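ATP phosphoribosyltransferase regulatory subunit (Thermotoga maritima, PDB 1USY) is a class II aminoacyl-tRNA synthetase relative probably required for the first step of histidine biosynthesis, and may allow its feedback regulation by histidine. Local coordinates at residues B[13-18]-B[113-118]; B[60-63]-B[67-70]; B[188-193]-B[211-216]. One frame throughout, in Å; residues are numbered along the deposited sequence.

How the contacts relate
All three contacts are partly buried; contact 1 lies nearest the centre of the chain, about 17 Å from it centre to centre, and contact 2 farthest, at about 22 Å and with two exposed residues. Contacts 1 and 3 meet on the helical layer over the large mixed sheet: V114 and E115 of helix 103-120 pack against F216, which follows helix 199-215. Contact 2 touches neither, its nearest atoms being about 13 Å from contact 1. Contacts 1 and 2 each rest on a salt bridge, one between separate helices and one from helix 54-63 to the loop that follows it, whereas contact 3 pairs an amide with a carboxylate and a proline ring.

Contact 1 (B[13-18]-B[113-118]); sequences YSKATK and IVESAS
Helix 6-16, which probably corresponds to the motif 1 helix of class II synthetases, is joined near its end to helix 103-120 by K15 and E115. The K15 side chain spans the gap. Its CG stands anti to the carbonyl carbon, and the chain then runs extended to CE before a turn at chi4 (-41°) swings NZ to the E115 carboxylate. There NZ is shared between two glutamates one turn apart, forming salt bridges with E119 and with E115, the latter 3.2 Å from K15 NZ to E115 OE2. The ammonium lies above the E115 carboxylate plane, 52° out of it. E115 reaches this place with CG anti to its backbone N and an extended chain, and the two side chains cross at a slant.

The aliphatic part of the lysine lies over the hydroxyl of S116, with K15 CD 3.3 Å from S116 OG and K15 CE 3.7 Å from the same atom. That hydroxyl is spent on the carbonyl of I112, a turn back in its own helix, so toward K15 it makes only a packing contact. The lysine charge probably also eases the closeness of E115 to E111. On the side of helix 103-120 facing the sheet, I113 and A117 reach strand 237-243. I113 and S116 pack on F12 of helix 6-16, A16 rests on W74 of strand 71-83, and the Y13 ring meets F6 of the second subunit.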
ATOM      1  N   TYR B  13      15.727  17.171 -29.847  1.00 25.48           N
ATOM      2  CA  TYR B  13      16.811  16.199 -29.907  1.00 25.49           C
ATOM      3  C   TYR B  13      17.891  16.612 -30.920  1.00 29.02           C
ATOM      4  O   TYR B  13      19.076  16.383 -30.685  1.00 31.26           O
ATOM      5  CB  TYR B  13      16.221  14.814 -30.263  1.00 27.27           C
ATOM      6  CG  TYR B  13      17.201  13.863 -30.930  1.00 34.60           C
ATOM      7  CD1 TYR B  13      18.308  13.359 -30.223  1.00 34.62           C
ATOM      8  CD2 TYR B  13      17.041  13.480 -32.267  1.00 27.73           C
ATOM      9  CE1 TYR B  13      19.225  12.510 -30.819  1.00 31.18           C
ATOM     10  CE2 TYR B  13      17.962  12.620 -32.874  1.00 35.41           C
ATOM     11  CZ  TYR B  13      19.052  12.139 -32.139  1.00 37.87           C
ATOM     12  OH  TYR B  13      19.967  11.278 -32.715  1.00 41.33           O
ATOM     13  N   SER B  14      17.494  17.199 -32.053  1.00 27.42           N
ATOM     14  CA  SER B  14      18.489  17.721 -33.004  1.00 29.47           C
ATOM     15  C   SER B  14      19.205  18.935 -32.465  1.00 24.35           C
ATOM     16  O   SER B  14      20.412  19.035 -32.579  1.00 30.09           O
ATOM     17  CB  SER B  14      17.887  18.020 -34.385  1.00 25.40           C
ATOM     18  OG  SER B  14      17.066  16.932 -34.776  1.00 31.24           O
ATOM     19  N   LYS B  15      18.465  19.855 -31.878  1.00 20.96           N
ATOM     20  CA  LYS B  15      19.088  21.018 -31.273  1.00 22.19           C
ATOM     21  C   LYS B  15      20.097  20.607 -30.221  1.00 25.76           C
ATOM     22  O   LYS B  15      21.210  21.140 -30.209  1.00 23.24           O
ATOM     23  CB  LYS B  15      18.053  21.961 -30.678  1.00 16.42           C
ATOM     24  CG  LYS B  15      17.140  22.560 -31.712  1.00 14.96           C
ATOM     25  CD  LYS B  15      15.976  23.299 -31.053  1.00 16.25           C
ATOM     26  CE  LYS B  15      14.807  23.468 -32.007  1.00 17.41           C
ATOM     27  NZ  LYS B  15      15.241  23.827 -33.382  1.00 17.35           N
ATOM     28  N   ALA B  16      19.715  19.641 -29.373  1.00 25.06           N
ATOM     29  CA  ALA B  16      20.559  19.196 -28.268  1.00 24.02           C
ATOM     30  C   ALA B  16      21.793  18.377 -28.681  1.00 31.09           C
ATOM     31  O   ALA B  16      22.909  18.668 -28.222  1.00 30.29           O
ATOM     32  CB  ALA B  16      19.750  18.459 -27.240  1.00 19.87           C
ATOM     33  N   THR B  17      21.591  17.354 -29.520  1.00 30.35           N
ATOM     34  CA  THR B  17      22.682  16.480 -29.929  1.00 36.04           C
ATOM     35  C   THR B  17      23.386  17.176 -31.070  1.00 37.72           C
ATOM     36  O   THR B  17      23.352  16.704 -32.207  1.00 48.99           O
ATOM     37  CB  THR B  17      22.198  15.017 -30.369  1.00 38.47           C
ATOM     38  OG1 THR B  17      20.946  15.081 -31.056  1.00 41.61           O
ATOM     39  CG2 THR B  17      21.888  14.049 -29.137  1.00 37.30           C
ATOM     40  N   LYS B  18      24.002  18.307 -30.758  1.00 36.02           N
ATOM     41  CA  LYS B  18      24.666  19.208 -31.718  1.00 34.66           C
ATOM     42  C   LYS B  18      25.464  20.174 -30.867  1.00 26.54           C
ATOM     43  O   LYS B  18      26.512  20.696 -31.261  1.00 26.61           O
ATOM     44  CB  LYS B  18      23.658  20.001 -32.551  1.00 35.17           C
ATOM     45  CG  LYS B  18      23.779  19.769 -34.033  1.00 43.94           C
ATOM     46  CD  LYS B  18      22.608  20.406 -34.798  1.00 49.09           C
ATOM     47  CE  LYS B  18      21.849  19.349 -35.626  1.00 53.82           C
ATOM     48  NZ  LYS B  18      21.296  19.928 -36.889  1.00 54.09           N
ATOM     49  N   ILE B 113      16.556  25.925 -25.155  1.00 18.41           N
ATOM     50  CA  ILE B 113      15.209  25.986 -24.593  1.00 21.17           C
ATOM     51  C   ILE B 113      14.429  27.128 -25.264  1.00 21.71           C
ATOM     52  O   ILE B 113      13.316  26.926 -25.732  1.00 22.17           O
ATOM     53  CB  ILE B 113      15.207  26.153 -23.029  1.00 21.08           C
ATOM     54  CG1 ILE B 113      15.704  24.922 -22.256  1.00 19.55           C
ATOM     55  CG2 ILE B 113      13.797  26.456 -22.523  1.00 19.35           C
ATOM     56  CD1 ILE B 113      15.773  23.673 -22.991  1.00 24.65           C
ATOM     57  N   VAL B 114      15.019  28.322 -25.316  1.00 20.86           N
ATOM     58  CA  VAL B 114      14.347  29.471 -25.932  1.00 17.18           C
ATOM     59  C   VAL B 114      14.052  29.183 -27.403  1.00 23.03           C
ATOM     60  O   VAL B 114      12.902  29.362 -27.850  1.00 25.27           O
ATOM     61  CB  VAL B 114      15.181  30.796 -25.812  1.00 16.04           C
ATOM     62  CG1 VAL B 114      14.655  31.905 -26.742  1.00 11.33           C
ATOM     63  CG2 VAL B 114      15.246  31.283 -24.369  1.00  7.25           C
ATOM     64  N   GLU B 115      15.070  28.761 -28.163  1.00 23.29           N
ATOM     65  CA  GLU B 115      14.859  28.480 -29.591  1.00 25.28           C
ATOM     66  C   GLU B 115      13.760  27.435 -29.766  1.00 30.04           C
ATOM     67  O   GLU B 115      12.895  27.578 -30.670  1.00 27.80           O
ATOM     68  CB  GLU B 115      16.119  27.997 -30.284  1.00 23.89           C
ATOM     69  CG  GLU B 115      15.888  27.632 -31.736  1.00 25.94           C
ATOM     70  CD  GLU B 115      17.115  27.072 -32.401  1.00 32.93           C
ATOM     71  OE1 GLU B 115      18.218  27.252 -31.868  1.00 39.48           O
ATOM     72  OE2 GLU B 115      16.987  26.451 -33.475  1.00 47.21           O
ATOM     73  N   SER B 116      13.786  26.417 -28.898  1.00 21.14           N
ATOM     74  CA  SER B 116      12.753  25.390 -28.897  1.00 28.34           C
ATOM     75  C   SER B 116      11.381  25.963 -28.597  1.00 26.16           C
ATOM     76  O   SER B 116      10.390  25.567 -29.212  1.00 25.35           O
ATOM     77  CB  SER B 116      13.068  24.277 -27.896  1.00 25.06           C
ATOM     78  OG  SER B 116      14.246  23.609 -28.305  1.00 33.15           O
ATOM     79  N   ALA B 117      11.316  26.894 -27.655  1.00 27.06           N
ATOM     80  CA  ALA B 117      10.016  27.420 -27.235  1.00 29.58           C
ATOM     81  C   ALA B 117       9.420  28.345 -28.303  1.00 28.28           C
ATOM     82  O   ALA B 117       8.230  28.288 -28.614  1.00 27.43           O
ATOM     83  CB  ALA B 117      10.095  28.106 -25.853  1.00 26.58           C
ATOM     84  N   SER B 118      10.265  29.164 -28.899  1.00 29.11           N
ATOM     85  CA  SER B 118       9.785  30.053 -29.928  1.00 34.84           C
ATOM     86  C   SER B 118       9.391  29.303 -31.208  1.00 32.46           C
ATOM     87  O   SER B 118       8.720  29.863 -32.069  1.00 38.67           O
ATOM     88  CB  SER B 118      10.799  31.153 -30.204  1.00 33.74           C
ATOM     89  OG  SER B 118      11.993  30.589 -30.666  1.00 44.36           O
TER

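Contact 2 (B[60-63]-B[67-70]); sequences NHRK and PDSQ
The guanidinium of R62 and the carboxylate of D68 meet with their planes steeply inclined, 75° apart, so the pair is no side-on, two-point ion pair. A single oxygen, D68 OD1, faces R62 NH2 in a salt bridge, approaching obliquely to the guanidinium, while D68 OD2 stays farther off, 3.7 Å from R62 NH2. R62 sends CG anti to its backbone N (chi1 -169°), and a bend at chi3 turns the flat end across the chain at D68 and S69.

Backbone of S69 lies beside the same group: its N sits over one face, 4.1 Å above the guanidinium plane and displaced toward the rim. The S69 carbonyl oxygen is near R62 NH1, but the angle is too poor for a hydrogen bond. The modelled separations, 2.4 Å for R62 NH2 to D68 OD1 and 2.5 Å for R62 NH1 to S69 O, are both doubtful at this resolution. Farther back, R62 CG approaches S69 OG at 4.3 Å. R62 NH2 has a second carboxylate partner in E261, so two acidic groups share one end of the arginine. The arrangement ties the C-terminal part of helix 54-63 to the loop leading into strand 71-83, which with strand 86-98 forms a long antiparallel hairpin that probably corresponds to motif 2 of class II synthetases.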
ATOM      1  N   ASN B  60      20.838  12.022  -9.046  1.00 35.27           N
ATOM      2  CA  ASN B  60      21.040  10.741  -8.381  1.00 39.08           C
ATOM      3  C   ASN B  60      21.832   9.776  -9.249  1.00 38.19           C
ATOM      4  O   ASN B  60      22.773   9.160  -8.777  1.00 39.48           O
ATOM      5  CB  ASN B  60      19.713  10.089  -7.971  1.00 43.61           C
ATOM      6  CG  ASN B  60      19.153  10.650  -6.675  1.00 47.17           C
ATOM      7  OD1 ASN B  60      19.898  10.974  -5.728  1.00 48.67           O
ATOM      8  ND2 ASN B  60      17.828  10.775  -6.622  1.00 49.57           N
ATOM      9  N   HIS B  61      21.459   9.669 -10.523  1.00 37.92           N
ATOM     10  CA  HIS B  61      22.111   8.752 -11.463  1.00 36.92           C
ATOM     11  C   HIS B  61      23.567   9.051 -11.789  1.00 37.95           C
ATOM     12  O   HIS B  61      24.293   8.177 -12.228  1.00 38.41           O
ATOM     13  CB  HIS B  61      21.306   8.678 -12.745  1.00 31.78           C
ATOM     14  CG  HIS B  61      20.011   7.953 -12.577  1.00 34.43           C
ATOM     15  ND1 HIS B  61      19.581   6.986 -13.456  1.00 37.69           N
ATOM     16  CD2 HIS B  61      19.057   8.043 -11.620  1.00 35.32           C
ATOM     17  CE1 HIS B  61      18.411   6.519 -13.053  1.00 35.50           C
ATOM     18  NE2 HIS B  61      18.070   7.149 -11.946  1.00 32.11           N
ATOM     19  N   ARG B  62      23.965  10.305 -11.604  1.00 42.75           N
ATOM     20  CA  ARG B  62      25.354  10.731 -11.642  1.00 45.27           C
ATOM     21  C   ARG B  62      26.133  10.124 -10.460  1.00 49.01           C
ATOM     22  O   ARG B  62      27.257   9.641 -10.636  1.00 52.13           O
ATOM     23  CB  ARG B  62      25.399  12.265 -11.597  1.00 45.17           C
ATOM     24  CG  ARG B  62      26.757  12.889 -11.885  1.00 48.51           C
ATOM     25  CD  ARG B  62      26.796  14.422 -11.787  1.00 45.35           C
ATOM     26  NE  ARG B  62      27.849  14.808 -10.854  1.00 42.51           N
ATOM     27  CZ  ARG B  62      28.985  15.421 -11.180  1.00 43.61           C
ATOM     28  NH1 ARG B  62      29.250  15.781 -12.430  1.00 42.98           N
ATOM     29  NH2 ARG B  62      29.870  15.695 -10.232  1.00 45.19           N
ATOM     30  N   LYS B  63      25.516  10.124  -9.268  1.00 53.20           N
ATOM     31  CA  LYS B  63      26.144   9.662  -8.006  1.00 52.92           C
ATOM     32  C   LYS B  63      26.330   8.142  -7.920  1.00 54.20           C
ATOM     33  O   LYS B  63      27.112   7.644  -7.091  1.00 52.09           O
ATOM     34  CB  LYS B  63      25.333  10.144  -6.792  1.00 52.01           C
ATOM     35  CG  LYS B  63      25.561  11.604  -6.417  1.00 51.51           C
ATOM     36  CD  LYS B  63      24.706  12.011  -5.215  1.00 55.02           C
ATOM     37  CE  LYS B  63      23.244  12.287  -5.614  1.00 55.98           C
ATOM     38  NZ  LYS B  63      22.333  12.634  -4.472  1.00 52.18           N
ATOM     39  N   PRO B  67      33.572   7.506 -10.115  1.00 63.94           N
ATOM     40  CA  PRO B  67      34.799   8.272 -10.398  1.00 63.23           C
ATOM     41  C   PRO B  67      34.499   9.775 -10.648  1.00 63.19           C
ATOM     42  O   PRO B  67      35.440  10.582 -10.727  1.00 63.16           O
ATOM     43  CB  PRO B  67      35.345   7.597 -11.665  1.00 63.37           C
ATOM     44  CG  PRO B  67      34.206   6.674 -12.164  1.00 63.91           C
ATOM     45  CD  PRO B  67      32.954   7.036 -11.370  1.00 64.70           C
ATOM     46  N   ASP B  68      33.206  10.112 -10.768  1.00 59.52           N
ATOM     47  CA  ASP B  68      32.691  11.490 -10.870  1.00 59.00           C
ATOM     48  C   ASP B  68      32.743  12.144 -12.275  1.00 57.46           C
ATOM     49  O   ASP B  68      33.808  12.500 -12.778  1.00 58.73           O
ATOM     50  CB  ASP B  68      33.287  12.405  -9.793  1.00 58.39           C
ATOM     51  CG  ASP B  68      32.297  13.456  -9.317  1.00 59.20           C
ATOM     52  OD1 ASP B  68      31.792  14.238 -10.162  1.00 55.52           O
ATOM     53  OD2 ASP B  68      31.961  13.568  -8.119  1.00 58.36           O
ATOM     54  N   SER B  69      31.566  12.335 -12.869  1.00 52.73           N
ATOM     55  CA  SER B  69      31.468  12.528 -14.314  1.00 49.87           C
ATOM     56  C   SER B  69      30.748  13.792 -14.802  1.00 45.89           C
ATOM     57  O   SER B  69      29.704  14.189 -14.285  1.00 41.31           O
ATOM     58  CB  SER B  69      30.846  11.281 -14.977  1.00 51.34           C
ATOM     59  OG  SER B  69      29.598  10.932 -14.385  1.00 51.79           O
ATOM     60  N   GLN B  70      31.331  14.403 -15.824  1.00 40.77           N
ATOM     61  CA  GLN B  70      30.700  15.502 -16.527  1.00 42.02           C
ATOM     62  C   GLN B  70      29.466  14.988 -17.279  1.00 38.96           C
ATOM     63  O   GLN B  70      29.576  14.242 -18.237  1.00 42.44           O
ATOM     64  CB  GLN B  70      31.697  16.172 -17.486  1.00 43.18           C
ATOM     65  CG  GLN B  70      33.167  16.110 -17.039  1.00 44.45           C
ATOM     66  CD  GLN B  70      33.592  17.342 -16.241  1.00 46.86           C
ATOM     67  OE1 GLN B  70      33.684  18.436 -16.791  1.00 51.30           O
ATOM     68  NE2 GLN B  70      33.852  17.166 -14.953  1.00 44.67           N
TER

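Contact 3 (B[188-193]-B[211-216]); sequences SPEHLK and FLQEKF
Q213 reaches from helix 199-215 toward P189 and E190, its CB directed at the segment 188-193. Beyond CG the chain is extended, which carries the amide across to the other segment, and along the way the side chain packs on V221 of strand 220-223. CD is the first atom to come near: Q213 CD lies 4.0 Å from P189 CG and 3.8 Å from E190 OE1.

Segment 188-193 belongs to a loop, with a 3-10 turn at 189-191, that connects helix 174-185 to helix 199-215. The preceding helix contributes I180, I184 and Y185 to the histidine pocket, and strand 220-223, which comes after helix 199-215, is an outermost strand of the mixed sheet within this chain.

At the tip the two ends of the amide differ. The oxygen has only a longer approach, Q213 OE1 lying 3.9 Å from E190 OE1, whereas NE2 sits against the proline ring, with Q213 NE2 3.4 Å from P189 CG, and donates to E190. That hydrogen bond, 3.0 Å from Q213 NE2 to E190 OE1, is bent (138° at the hydrogen) and comes in on the syn side, tilted out of the carboxylate plane, with amide and carboxylate planes 48° apart. E190, folded back by a bend at chi2, is held on its other oxygen by a hydrogen bond of 2.7 Å from S188 OG to E190 OE2.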
ATOM      1  N   SER B 188      12.579  45.861 -19.242  1.00 24.75           N
ATOM      2  CA  SER B 188      13.536  45.934 -20.334  1.00 28.69           C
ATOM      3  C   SER B 188      14.989  45.844 -19.809  1.00 28.11           C
ATOM      4  O   SER B 188      15.342  46.552 -18.855  1.00 27.22           O
ATOM      5  CB  SER B 188      13.336  47.278 -21.054  1.00 29.44           C
ATOM      6  OG  SER B 188      13.240  47.064 -22.440  1.00 35.40           O
ATOM      7  N   PRO B 189      15.841  45.019 -20.444  1.00 27.24           N
ATOM      8  CA  PRO B 189      17.235  44.838 -19.998  1.00 27.43           C
ATOM      9  C   PRO B 189      17.993  46.159 -19.958  1.00 32.32           C
ATOM     10  O   PRO B 189      18.977  46.323 -19.221  1.00 33.50           O
ATOM     11  CB  PRO B 189      17.844  43.934 -21.077  1.00 21.35           C
ATOM     12  CG  PRO B 189      16.679  43.219 -21.686  1.00 27.67           C
ATOM     13  CD  PRO B 189      15.529  44.198 -21.636  1.00 27.65           C
ATOM     14  N   GLU B 190      17.520  47.106 -20.751  1.00 32.78           N
ATOM     15  CA  GLU B 190      18.185  48.378 -20.900  1.00 31.14           C
ATOM     16  C   GLU B 190      18.259  49.051 -19.538  1.00 27.25           C
ATOM     17  O   GLU B 190      19.220  49.763 -19.258  1.00 25.96           O
ATOM     18  CB  GLU B 190      17.469  49.219 -21.968  1.00 39.24           C
ATOM     19  CG  GLU B 190      17.582  48.635 -23.405  1.00 46.10           C
ATOM     20  CD  GLU B 190      16.704  47.390 -23.692  1.00 50.27           C
ATOM     21  OE1 GLU B 190      16.800  46.810 -24.815  1.00 50.91           O
ATOM     22  OE2 GLU B 190      15.916  46.961 -22.811  1.00 45.52           O
ATOM     23  N   HIS B 191      17.287  48.750 -18.671  1.00 25.47           N
ATOM     24  CA  HIS B 191      17.201  49.377 -17.341  1.00 24.13           C
ATOM     25  C   HIS B 191      18.208  48.796 -16.375  1.00 23.74           C
ATOM     26  O   HIS B 191      18.353  49.303 -15.266  1.00 24.40           O
ATOM     27  CB  HIS B 191      15.813  49.221 -16.706  1.00 17.03           C
ATOM     28  CG  HIS B 191      14.714  49.955 -17.417  1.00 20.20           C
ATOM     29  ND1 HIS B 191      13.903  49.347 -18.359  1.00 17.70           N
ATOM     30  CD2 HIS B 191      14.262  51.230 -17.289  1.00 18.44           C
ATOM     31  CE1 HIS B 191      13.014  50.226 -18.793  1.00 15.52           C
ATOM     32  NE2 HIS B 191      13.205  51.371 -18.157  1.00 20.68           N
ATOM     33  N   LEU B 192      18.881  47.716 -16.772  1.00 27.99           N
ATOM     34  CA  LEU B 192      19.824  47.034 -15.863  1.00 30.58           C
ATOM     35  C   LEU B 192      20.941  47.935 -15.294  1.00 32.18           C
ATOM     36  O   LEU B 192      21.471  47.648 -14.233  1.00 33.43           O
ATOM     37  CB  LEU B 192      20.443  45.798 -16.507  1.00 23.11           C
ATOM     38  CG  LEU B 192      19.616  44.530 -16.619  1.00 17.87           C
ATOM     39  CD1 LEU B 192      20.217  43.656 -17.722  1.00 12.81           C
ATOM     40  CD2 LEU B 192      19.582  43.776 -15.281  1.00 19.83           C
ATOM     41  N   LYS B 193      21.288  49.010 -15.993  1.00 38.93           N
ATOM     42  CA  LYS B 193      22.280  49.977 -15.488  1.00 47.25           C
ATOM     43  C   LYS B 193      21.698  50.956 -14.430  1.00 49.89           C
ATOM     44  O   LYS B 193      22.395  51.369 -13.504  1.00 52.69           O
ATOM     45  CB  LYS B 193      22.895  50.755 -16.642  1.00 46.48           C
ATOM     46  CG  LYS B 193      23.857  49.960 -17.467  1.00 51.95           C
ATOM     47  CD  LYS B 193      24.885  50.895 -18.109  1.00 61.69           C
ATOM     48  CE  LYS B 193      26.308  50.676 -17.547  1.00 63.23           C
ATOM     49  NZ  LYS B 193      27.382  50.811 -18.592  1.00 64.89           N
ATOM     50  N   PHE B 211      22.778  38.280 -24.966  1.00 25.92           N
ATOM     51  CA  PHE B 211      22.845  37.044 -25.713  1.00 28.50           C
ATOM     52  C   PHE B 211      21.474  36.714 -26.328  1.00 28.57           C
ATOM     53  O   PHE B 211      21.356  36.461 -27.529  1.00 32.03           O
ATOM     54  CB  PHE B 211      23.286  35.893 -24.815  1.00 23.83           C
ATOM     55  CG  PHE B 211      23.356  34.572 -25.572  1.00 25.10           C
ATOM     56  CD1 PHE B 211      22.280  33.690 -25.515  1.00 22.11           C
ATOM     57  CD2 PHE B 211      24.495  34.248 -26.323  1.00 26.59           C
ATOM     58  CE1 PHE B 211      22.332  32.481 -26.208  1.00 24.06           C
ATOM     59  CE2 PHE B 211      24.548  33.036 -27.017  1.00 28.65           C
ATOM     60  CZ  PHE B 211      23.466  32.152 -26.959  1.00 27.99           C
ATOM     61  N   LEU B 212      20.445  36.728 -25.499  1.00 28.30           N
ATOM     62  CA  LEU B 212      19.078  36.396 -25.953  1.00 30.02           C
ATOM     63  C   LEU B 212      18.539  37.436 -26.964  1.00 29.70           C
ATOM     64  O   LEU B 212      17.979  37.081 -28.010  1.00 29.62           O
ATOM     65  CB  LEU B 212      18.112  36.335 -24.762  1.00 26.14           C
ATOM     66  CG  LEU B 212      18.377  35.141 -23.827  1.00 29.63           C
ATOM     67  CD1 LEU B 212      17.260  34.927 -22.800  1.00 29.30           C
ATOM     68  CD2 LEU B 212      18.516  33.805 -24.570  1.00 35.04           C
ATOM     69  N   GLN B 213      18.717  38.703 -26.644  1.00 29.42           N
ATOM     70  CA  GLN B 213      18.223  39.803 -27.499  1.00 30.20           C
ATOM     71  C   GLN B 213      18.828  39.755 -28.911  1.00 27.09           C
ATOM     72  O   GLN B 213      18.122  39.895 -29.920  1.00 29.92           O
ATOM     73  CB  GLN B 213      18.558  41.161 -26.889  1.00 29.62           C
ATOM     74  CG  GLN B 213      17.319  41.877 -26.347  1.00 33.26           C
ATOM     75  CD  GLN B 213      17.653  43.141 -25.562  1.00 39.51           C
ATOM     76  OE1 GLN B 213      18.827  43.485 -25.424  1.00 42.97           O
ATOM     77  NE2 GLN B 213      16.680  43.861 -25.034  1.00 47.32           N
ATOM     78  N   GLU B 214      20.126  39.555 -28.996  1.00 26.54           N
ATOM     79  CA  GLU B 214      20.784  39.515 -30.307  1.00 28.68           C
ATOM     80  C   GLU B 214      20.337  38.332 -31.175  1.00 31.84           C
ATOM     81  O   GLU B 214      20.019  38.497 -32.360  1.00 31.58           O
ATOM     82  CB  GLU B 214      22.286  39.370 -30.231  1.00 25.40           C
ATOM     83  N   LYS B 215      20.329  37.163 -30.564  1.00 32.07           N
ATOM     84  CA  LYS B 215      19.980  35.901 -31.252  1.00 31.51           C
ATOM     85  C   LYS B 215      18.465  35.731 -31.423  1.00 25.54           C
ATOM     86  O   LYS B 215      18.007  35.077 -32.385  1.00 23.64           O
ATOM     87  CB  LYS B 215      20.511  34.721 -30.448  1.00 33.65           C
ATOM     88  CG  LYS B 215      20.445  33.411 -31.215  1.00 39.50           C
ATOM     89  CD  LYS B 215      21.815  32.838 -31.557  1.00 48.50           C
ATOM     90  CE  LYS B 215      21.709  31.658 -32.507  1.00 52.64           C
ATOM     91  NZ  LYS B 215      20.311  31.307 -32.804  1.00 53.35           N
ATOM     92  N   PHE B 216      17.587  36.248 -30.591  1.00 22.62           N
ATOM     93  CA  PHE B 216      16.135  36.098 -30.755  1.00 27.76           C
ATOM     94  C   PHE B 216      15.400  37.432 -30.843  1.00 26.04           C
ATOM     95  O   PHE B 216      14.849  37.900 -29.853  1.00 31.95           O
ATOM     96  CB  PHE B 216      15.568  35.239 -29.622  1.00 23.72           C
ATOM     97  CG  PHE B 216      16.235  33.924 -29.508  1.00 22.72           C
ATOM     98  CD1 PHE B 216      17.198  33.712 -28.544  1.00 23.56           C
ATOM     99  CD2 PHE B 216      15.921  32.901 -30.387  1.00 22.74           C
ATOM    100  CE1 PHE B 216      17.816  32.472 -28.427  1.00 25.08           C
ATOM    101  CE2 PHE B 216      16.536  31.669 -30.282  1.00 23.51           C
ATOM    102  CZ  PHE B 216      17.490  31.456 -29.301  1.00 26.56           C
TER